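Local structure of putative esterase (Bacteroides intestinalis DSM 17393, 5VOL) at residues T29-K34 with M82-P87; V46-H51 with Q131-A136; H51-T56 with L138-G143. The protein acts as a ferulic acid esterase of carbohydrate esterase family 1, probably freeing ferulate esterified to arabinoxylan, and binds calcium. All coordinates share one frame; numbering follows the deposited sequence.

Contact 1 (T29-K34 with M82-P87)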
# COMPACT_ATOMS: atom_id res chain seq x y z
N THR C 29 26.04 14.67 5.14
CA THR C 29 25.38 13.88 6.17
C THR C 29 25.32 12.45 5.68
O THR C 29 24.88 12.19 4.56
CB THR C 29 23.96 14.41 6.48
OG1 THR C 29 24.03 15.79 6.87
CG2 THR C 29 23.29 13.61 7.60
N VAL C 30 25.77 11.51 6.50
CA VAL C 30 25.84 10.13 6.03
C VAL C 30 25.11 9.22 7.01
O VAL C 30 25.17 9.43 8.22
CB VAL C 30 27.32 9.68 5.87
CG1 VAL C 30 28.09 9.88 7.17
CG2 VAL C 30 27.40 8.22 5.44
N PHE C 31 24.40 8.24 6.46
CA PHE C 31 23.82 7.17 7.27
C PHE C 31 24.79 5.99 7.36
O PHE C 31 25.24 5.50 6.34
CB PHE C 31 22.48 6.70 6.66
CG PHE C 31 21.99 5.38 7.22
CD1 PHE C 31 21.18 5.35 8.35
CD2 PHE C 31 22.35 4.18 6.62
CE1 PHE C 31 20.73 4.13 8.88
CE2 PHE C 31 21.90 2.95 7.14
CZ PHE C 31 21.09 2.93 8.26
N LEU C 32 25.07 5.53 8.57
CA LEU C 32 25.94 4.38 8.76
C LEU C 32 25.15 3.19 9.35
O LEU C 32 24.54 3.32 10.39
CB LEU C 32 27.11 4.73 9.68
CG LEU C 32 27.96 5.94 9.28
CD1 LEU C 32 28.94 6.22 10.39
CD2 LEU C 32 28.68 5.68 7.98
N PRO C 33 25.20 2.04 8.67
CA PRO C 33 24.49 0.82 9.11
C PRO C 33 24.79 0.41 10.57
O PRO C 33 25.83 0.76 11.13
CB PRO C 33 25.01 -0.25 8.16
CG PRO C 33 25.45 0.49 6.94
CD PRO C 33 25.91 1.84 7.40
N LYS C 34 23.87 -0.35 11.15
CA LYS C 34 24.00 -0.85 12.51
C LYS C 34 25.27 -1.69 12.70
O LYS C 34 25.87 -1.69 13.78
CB LYS C 34 22.76 -1.68 12.88
CG LYS C 34 22.84 -2.31 14.26
CD LYS C 34 21.70 -3.32 14.49
CE LYS C 34 20.48 -2.66 15.12
NZ LYS C 34 19.46 -3.69 15.53
N MET C 82 23.42 -0.38 3.68
CA MET C 82 24.11 0.41 2.68
C MET C 82 24.51 1.74 3.28
O MET C 82 23.87 2.22 4.22
CB MET C 82 23.23 0.63 1.44
CG MET C 82 22.06 1.64 1.64
SD MET C 82 20.95 1.76 0.21
CE MET C 82 19.77 0.44 0.59
N ILE C 83 25.57 2.33 2.75
CA ILE C 83 25.95 3.70 3.08
C ILE C 83 25.01 4.64 2.32
O ILE C 83 24.79 4.45 1.11
CB ILE C 83 27.44 4.00 2.71
CG1 ILE C 83 28.38 2.97 3.33
CG2 ILE C 83 27.82 5.42 3.11
CD1 ILE C 83 28.37 2.94 4.85
N ILE C 84 24.44 5.62 3.01
CA ILE C 84 23.63 6.62 2.33
C ILE C 84 24.24 8.00 2.63
O ILE C 84 24.53 8.32 3.78
CB ILE C 84 22.15 6.57 2.78
CG1 ILE C 84 21.58 5.16 2.61
CG2 ILE C 84 21.30 7.51 1.92
CD1 ILE C 84 20.20 5.03 3.21
N VAL C 85 24.43 8.80 1.60
CA VAL C 85 25.10 10.09 1.84
C VAL C 85 24.49 11.23 1.03
O VAL C 85 24.14 11.07 -0.14
CB VAL C 85 26.61 9.98 1.52
CG1 VAL C 85 26.80 9.65 0.08
CG2 VAL C 85 27.35 11.29 1.87
N THR C 86 24.38 12.38 1.70
CA THR C 86 23.83 13.58 1.11
C THR C 86 24.87 14.70 1.26
O THR C 86 25.16 15.11 2.38
CB THR C 86 22.52 14.00 1.79
OG1 THR C 86 21.56 12.93 1.71
CG2 THR C 86 21.95 15.29 1.15
N PRO C 87 25.46 15.16 0.14
CA PRO C 87 26.40 16.29 0.23
C PRO C 87 25.66 17.62 0.25
O PRO C 87 24.53 17.68 -0.25
CB PRO C 87 27.25 16.14 -1.03
CG PRO C 87 26.29 15.53 -2.05
CD PRO C 87 25.30 14.67 -1.24
O HOH W 1 21.61 11.89 4.09

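Contact 2 (V46-H51 with Q131-A136)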
# COMPACT_ATOMS: atom_id res chain seq x y z
N VAL C 46 26.50 1.76 -1.78
CA VAL C 46 26.24 3.14 -1.42
C VAL C 46 25.13 3.73 -2.27
O VAL C 46 25.02 3.44 -3.47
CB VAL C 46 27.51 4.03 -1.54
CG1 VAL C 46 27.97 4.12 -2.98
CG2 VAL C 46 27.23 5.42 -0.97
N LEU C 47 24.29 4.52 -1.62
CA LEU C 47 23.30 5.34 -2.29
C LEU C 47 23.62 6.82 -2.05
O LEU C 47 23.67 7.28 -0.90
CB LEU C 47 21.88 5.03 -1.77
CG LEU C 47 20.78 5.97 -2.27
CD1 LEU C 47 20.58 5.82 -3.77
CD2 LEU C 47 19.45 5.70 -1.53
N TYR C 48 23.85 7.56 -3.13
CA TYR C 48 23.95 9.02 -3.03
C TYR C 48 22.53 9.58 -3.08
O TYR C 48 21.80 9.37 -4.04
CB TYR C 48 24.86 9.58 -4.13
CG TYR C 48 26.28 9.12 -3.92
CD1 TYR C 48 27.13 9.81 -3.06
CD2 TYR C 48 26.75 7.95 -4.52
CE1 TYR C 48 28.42 9.36 -2.81
CE2 TYR C 48 28.04 7.50 -4.28
CZ TYR C 48 28.87 8.21 -3.44
OH TYR C 48 30.14 7.76 -3.19
N LEU C 49 22.14 10.27 -2.03
CA LEU C 49 20.77 10.76 -1.93
C LEU C 49 20.75 12.30 -1.85
O LEU C 49 21.09 12.87 -0.81
CB LEU C 49 20.08 10.14 -0.71
CG LEU C 49 18.61 10.45 -0.44
CD1 LEU C 49 17.74 9.98 -1.60
CD2 LEU C 49 18.19 9.74 0.83
N LEU C 50 20.32 12.94 -2.92
CA LEU C 50 20.52 14.38 -3.11
C LEU C 50 19.31 15.23 -2.70
O LEU C 50 18.15 14.84 -2.94
CB LEU C 50 20.87 14.66 -4.58
CG LEU C 50 21.99 13.81 -5.20
CD1 LEU C 50 22.27 14.26 -6.65
CD2 LEU C 50 23.29 13.85 -4.37
N HIS C 51 19.58 16.39 -2.10
CA HIS C 51 18.51 17.30 -1.67
C HIS C 51 18.07 18.24 -2.77
O HIS C 51 18.66 18.28 -3.85
CB HIS C 51 18.93 18.11 -0.44
CG HIS C 51 20.07 19.05 -0.69
ND1 HIS C 51 19.93 20.19 -1.47
CD2 HIS C 51 21.35 19.04 -0.27
CE1 HIS C 51 21.09 20.83 -1.52
NE2 HIS C 51 21.97 20.16 -0.79
N GLN C 131 28.26 -1.76 -9.68
CA GLN C 131 27.23 -2.72 -9.30
C GLN C 131 26.69 -2.47 -7.90
O GLN C 131 25.63 -2.98 -7.54
CB GLN C 131 27.79 -4.14 -9.41
CG GLN C 131 28.05 -4.64 -10.85
CD GLN C 131 29.20 -3.91 -11.59
OE1 GLN C 131 30.25 -3.59 -11.01
NE2 GLN C 131 28.99 -3.67 -12.89
N HIS C 132 27.43 -1.70 -7.10
CA HIS C 132 27.00 -1.37 -5.75
C HIS C 132 26.96 0.14 -5.49
O HIS C 132 27.20 0.61 -4.36
CB HIS C 132 27.92 -2.06 -4.74
CG HIS C 132 27.91 -3.55 -4.87
ND1 HIS C 132 28.80 -4.23 -5.67
CD2 HIS C 132 27.08 -4.49 -4.34
CE1 HIS C 132 28.54 -5.53 -5.62
NE2 HIS C 132 27.50 -5.71 -4.82
N ARG C 133 26.64 0.90 -6.52
CA ARG C 133 26.55 2.35 -6.39
C ARG C 133 25.29 2.85 -7.05
O ARG C 133 25.08 2.62 -8.24
CB ARG C 133 27.78 3.05 -6.99
CG ARG C 133 27.75 4.59 -6.81
CD ARG C 133 28.98 5.31 -7.44
NE ARG C 133 30.26 4.86 -6.90
CZ ARG C 133 31.13 4.09 -7.56
NH1 ARG C 133 30.86 3.69 -8.80
NH2 ARG C 133 32.28 3.75 -6.99
N ALA C 134 24.44 3.56 -6.29
CA ALA C 134 23.19 4.05 -6.84
C ALA C 134 23.03 5.53 -6.52
O ALA C 134 23.73 6.07 -5.67
CB ALA C 134 21.99 3.23 -6.30
N ILE C 135 22.09 6.20 -7.18
CA ILE C 135 21.87 7.61 -6.91
C ILE C 135 20.39 7.96 -7.04
O ILE C 135 19.67 7.42 -7.88
CB ILE C 135 22.76 8.49 -7.84
CG1 ILE C 135 22.71 9.96 -7.44
CG2 ILE C 135 22.40 8.31 -9.31
CD1 ILE C 135 23.84 10.78 -8.13
N ALA C 136 19.94 8.85 -6.17
CA ALA C 136 18.54 9.29 -6.14
C ALA C 136 18.50 10.71 -5.60
O ALA C 136 19.46 11.15 -4.97
CB ALA C 136 17.70 8.36 -5.26

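Contact 3 (H51-T56 with L138-G143). With IPA (isopropyl alcohol), chain T.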
# COMPACT_ATOMS: atom_id res chain seq x y z
N HIS C 51 19.58 16.39 -2.10
CA HIS C 51 18.51 17.30 -1.67
C HIS C 51 18.07 18.24 -2.77
O HIS C 51 18.66 18.28 -3.85
CB HIS C 51 18.93 18.11 -0.44
CG HIS C 51 20.07 19.05 -0.69
ND1 HIS C 51 19.93 20.19 -1.47
CD2 HIS C 51 21.35 19.04 -0.27
CE1 HIS C 51 21.09 20.83 -1.52
NE2 HIS C 51 21.97 20.16 -0.79
N GLY C 52 17.01 19.01 -2.49
CA GLY C 52 16.45 19.92 -3.48
C GLY C 52 17.00 21.33 -3.35
O GLY C 52 17.81 21.61 -2.47
N MET C 53 16.56 22.21 -4.24
CA MET C 53 16.96 23.63 -4.17
C MET C 53 16.54 24.25 -2.84
O MET C 53 15.53 23.85 -2.26
CB MET C 53 16.35 24.40 -5.34
CG MET C 53 16.97 25.79 -5.57
SD MET C 53 16.24 26.59 -7.02
CE MET C 53 14.64 27.05 -6.38
N TRP C 54 17.33 25.21 -2.36
CA TRP C 54 17.12 25.90 -1.08
C TRP C 54 17.54 25.06 0.13
O TRP C 54 17.78 25.61 1.21
CB TRP C 54 15.65 26.29 -0.88
CG TRP C 54 15.12 27.40 -1.73
CD1 TRP C 54 14.42 27.27 -2.90
CD2 TRP C 54 15.15 28.81 -1.42
NE1 TRP C 54 14.04 28.52 -3.36
CE2 TRP C 54 14.48 29.47 -2.47
CE3 TRP C 54 15.70 29.56 -0.38
CZ2 TRP C 54 14.34 30.87 -2.50
CZ3 TRP C 54 15.56 30.94 -0.41
CH2 TRP C 54 14.89 31.58 -1.46
N GLU C 55 17.60 23.74 -0.03
CA GLU C 55 17.89 22.83 1.07
C GLU C 55 19.39 22.62 1.27
O GLU C 55 20.19 22.98 0.42
CB GLU C 55 17.20 21.47 0.83
CG GLU C 55 15.67 21.58 0.81
CD GLU C 55 14.96 20.27 0.50
OE1 GLU C 55 15.58 19.32 -0.05
OE2 GLU C 55 13.75 20.19 0.79
N THR C 56 19.76 22.04 2.41
CA THR C 56 21.13 21.63 2.64
C THR C 56 21.17 20.15 3.06
O THR C 56 20.13 19.48 3.15
CB THR C 56 21.81 22.52 3.71
OG1 THR C 56 21.07 22.49 4.93
CG2 THR C 56 21.85 23.98 3.22
N LEU C 138 15.54 14.40 -4.82
CA LEU C 138 14.29 15.10 -5.05
C LEU C 138 14.50 16.45 -5.72
O LEU C 138 15.51 17.13 -5.49
CB LEU C 138 13.53 15.29 -3.73
CG LEU C 138 14.19 16.30 -2.77
CD1 LEU C 138 13.46 17.65 -2.79
CD2 LEU C 138 14.25 15.75 -1.37
N SER C 139 13.55 16.83 -6.58
CA SER C 139 13.55 18.13 -7.24
C SER C 139 14.85 18.40 -8.00
O SER C 139 15.19 17.66 -8.93
CB SER C 139 13.32 19.24 -6.22
OG SER C 139 12.69 20.35 -6.83
N MET C 140 15.55 19.47 -7.63
CA MET C 140 16.87 19.74 -8.18
C MET C 140 17.76 18.51 -8.06
O MET C 140 18.48 18.16 -9.00
CB MET C 140 17.53 20.94 -7.48
CG MET C 140 18.91 21.34 -8.00
SD MET C 140 19.56 22.80 -7.14
CE MET C 140 20.20 22.10 -5.62
N GLY C 141 17.72 17.87 -6.90
CA GLY C 141 18.46 16.64 -6.66
C GLY C 141 18.03 15.46 -7.52
O GLY C 141 18.84 14.58 -7.82
N GLY C 142 16.76 15.44 -7.93
CA GLY C 142 16.26 14.44 -8.85
C GLY C 142 16.81 14.65 -10.25
O GLY C 142 17.09 13.69 -10.97
N GLY C 143 16.95 15.91 -10.66
CA GLY C 143 17.55 16.19 -11.95
C GLY C 143 19.04 15.89 -11.92
O GLY C 143 19.59 15.35 -12.87
C1 IPA T . 12.31 23.33 -2.84
C2 IPA T . 12.00 22.40 -1.67
C3 IPA T . 10.51 22.40 -1.30
O2 IPA T . 12.44 21.10 -2.02
O HOH W 2 14.55 22.03 -6.23

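Contact 1 (T29-K34 with M82-P87)
Thr29 and Thr86 face each other as an antiparallel hydrogen-bonded pair: Thr29 N reaches Thr86 O at 2.9 Å, and Thr86 N returns a bond to Thr29 O. Two residues on, Phe31 N gives a short bond of 2.7 Å to Ile84 O, with the donor in the carbonyl plane. Between these pairs Val30 meets Val85 without backbone bonds, and the backbones come closest there, CA to CA 4.3 Å. Val30 puts CG2 anti to its backbone N, where it touches CG2 of Ile83 at 3.7 Å; beta-branched residues suit this extended backbone.

Beyond Phe31 the pairing slackens. The bond from Ile84 N to Phe31 O is weak at 3.4 Å, and Pro33, having no N-H, cannot carry the ladder further. Packing takes over: Pro33 CD lies 3.7 Å from Ile83 CD1. Met82 O, buried without any hydrogen-bond partner, meets the edge of the Phe31 ring, 3.5 Å from CD2, whose C-H may offset the oxygen's partial negative charge a little. At the other end a water donates weakly to Thr29 O and, at 2.6 Å, to Thr86 OG1, which also bonds Leu49 O.

In what is probably an alpha/beta-hydrolase sheet, strand 24-32 runs antiparallel to both 11-19 and 83-87, whereas 46-50 and those beyond are parallel to 83-87. Met70 of helix 66-76 covers Phe31 and Ile84, while helix 254-271 packs on Met82 and Ile84.

Contact 2 (V46-H51 with Q131-A136)
Val46 N to His132 O, Ala134 N to Val46 O, Tyr48 N to Ala134 O, Ala136 N to Tyr48 O and Leu50 N to Ala136 O form an unbroken parallel ladder, each bond 2.9 Å long. The bond into Tyr48 O is nearly straight at the acceptor (176°), whereas the N-H of Tyr48 meets Ala134 O somewhat tilted from the carbonyl plane. CA-H...O contacts lie alongside, such as Leu49 CA to Ala136 O at 3.3 Å.

Apolar packing differs on the two faces. Beside Leu47 and Leu49 stand only the methyls of Ala134 and Ala136. Leu47, with CG anti to the backbone N (chi1 172°), lays CD1 over this pair, 3.9 Å from Ala134 CB. Small alanines let helix 254-271 come close, Val268 touching Ala134 and Cys264 touching Ala136. These are central strands of the alpha/beta-hydrolase sheet, and strand 133-138 leads on into the probable nucleophile elbow, which Leu50 touches. On the other face Ile135 CG1 packs 4.0 Å from Tyr48 CB, and Ile135 CD1 reaches Leu50 CD1.

Arg133 combines apolar and polar contacts: the CG of its aliphatic stem meets the edge of the Tyr48 ring, 3.9 Å from CE2, and its guanidinium plane is turned 29° from the ring. Both groups share one acceptor: Glu121 OE2 takes a hydrogen bond from Tyr48 OH and a salt bridge from Arg133 NE. Arg133 NH1 goes to Met155 O, so the buried guanidinium is well supplied, and Phe112 meets the Tyr48 ring edge-to-face.

Contact 3 (H51-T56 with L138-G143)
Met53 N and Met140 N point at one water, which accepts from both, at 2.8 Å and 3.1 Å, and also lies 2.6 Å from Ser139 OG. Beside it the Met140 side chain runs along the loop: CB comes to 3.6 Å from Met53 N, and SD to 4.0 Å from Met53 CB. The Met140 chain leaves with CG anti to its backbone N (chi1 -179°) and bends at its end, which brings CE towards the His51 ring. The flexible thioether fits such an uneven surface. Gly52 and Gly141, both without side chains, let the backbones approach, and Gly141 N lies 3.2 Å from His51 O.

This is the strand-turn-helix of an alpha/beta hydrolase. Gly137, Ser139 and Gly141 match the GxSxG nucleophile elbow, and Ser139 has the strained backbone expected there (phi 55°, psi -120°). Ser139 OG is hydrogen-bonded to His252 NE2, consistent with a Ser-His-Asp triad completed by Asp223. The two amides on the water are placed as in an oxyanion hole, so the water probably occupies that site.

Farther out, a type II turn from Gly52 to Glu55 holds Met53 N in position. Gly52 O takes the N-H of Glu55 and ND1 of His51 from opposite faces of its plane, the latter at 2.7 Å. Gly52 N in turn bonds Glu55 OE1 at 2.8 Å, from above the carboxylate plane. Leu138 CD1 packs against that oxygen. Glu55 OE2 binds Trp254 NE1 and receives a weak bond from an isopropanol, probably from the crystallisation liquor, while His51 NE2 accepts from Ala89 N.

The three contacts follow the central sheet towards the probable active site. Contacts 1 and 2, with centres about 10 Å apart, sit on adjoining strands, 83-87 beside 46-50: Ile83 O lies 2.8 Å from Leu47 N, and Thr86 OG1 lies 2.6 Å from Leu49 O, both probable hydrogen bonds. Contact 3 takes over where the strands of contact 2 end. The two share His51, and their centres are about 14 Å apart. Leu50 O lies 3.2 Å from Leu138 N, a probable hydrogen bond, and Leu50 CD1 packs against Gly141 O. Contact 1 is more remote, about 17 Å from contact 3 between centres, yet Pro87 O meets His51 CD2. The calcium site lies away from all three.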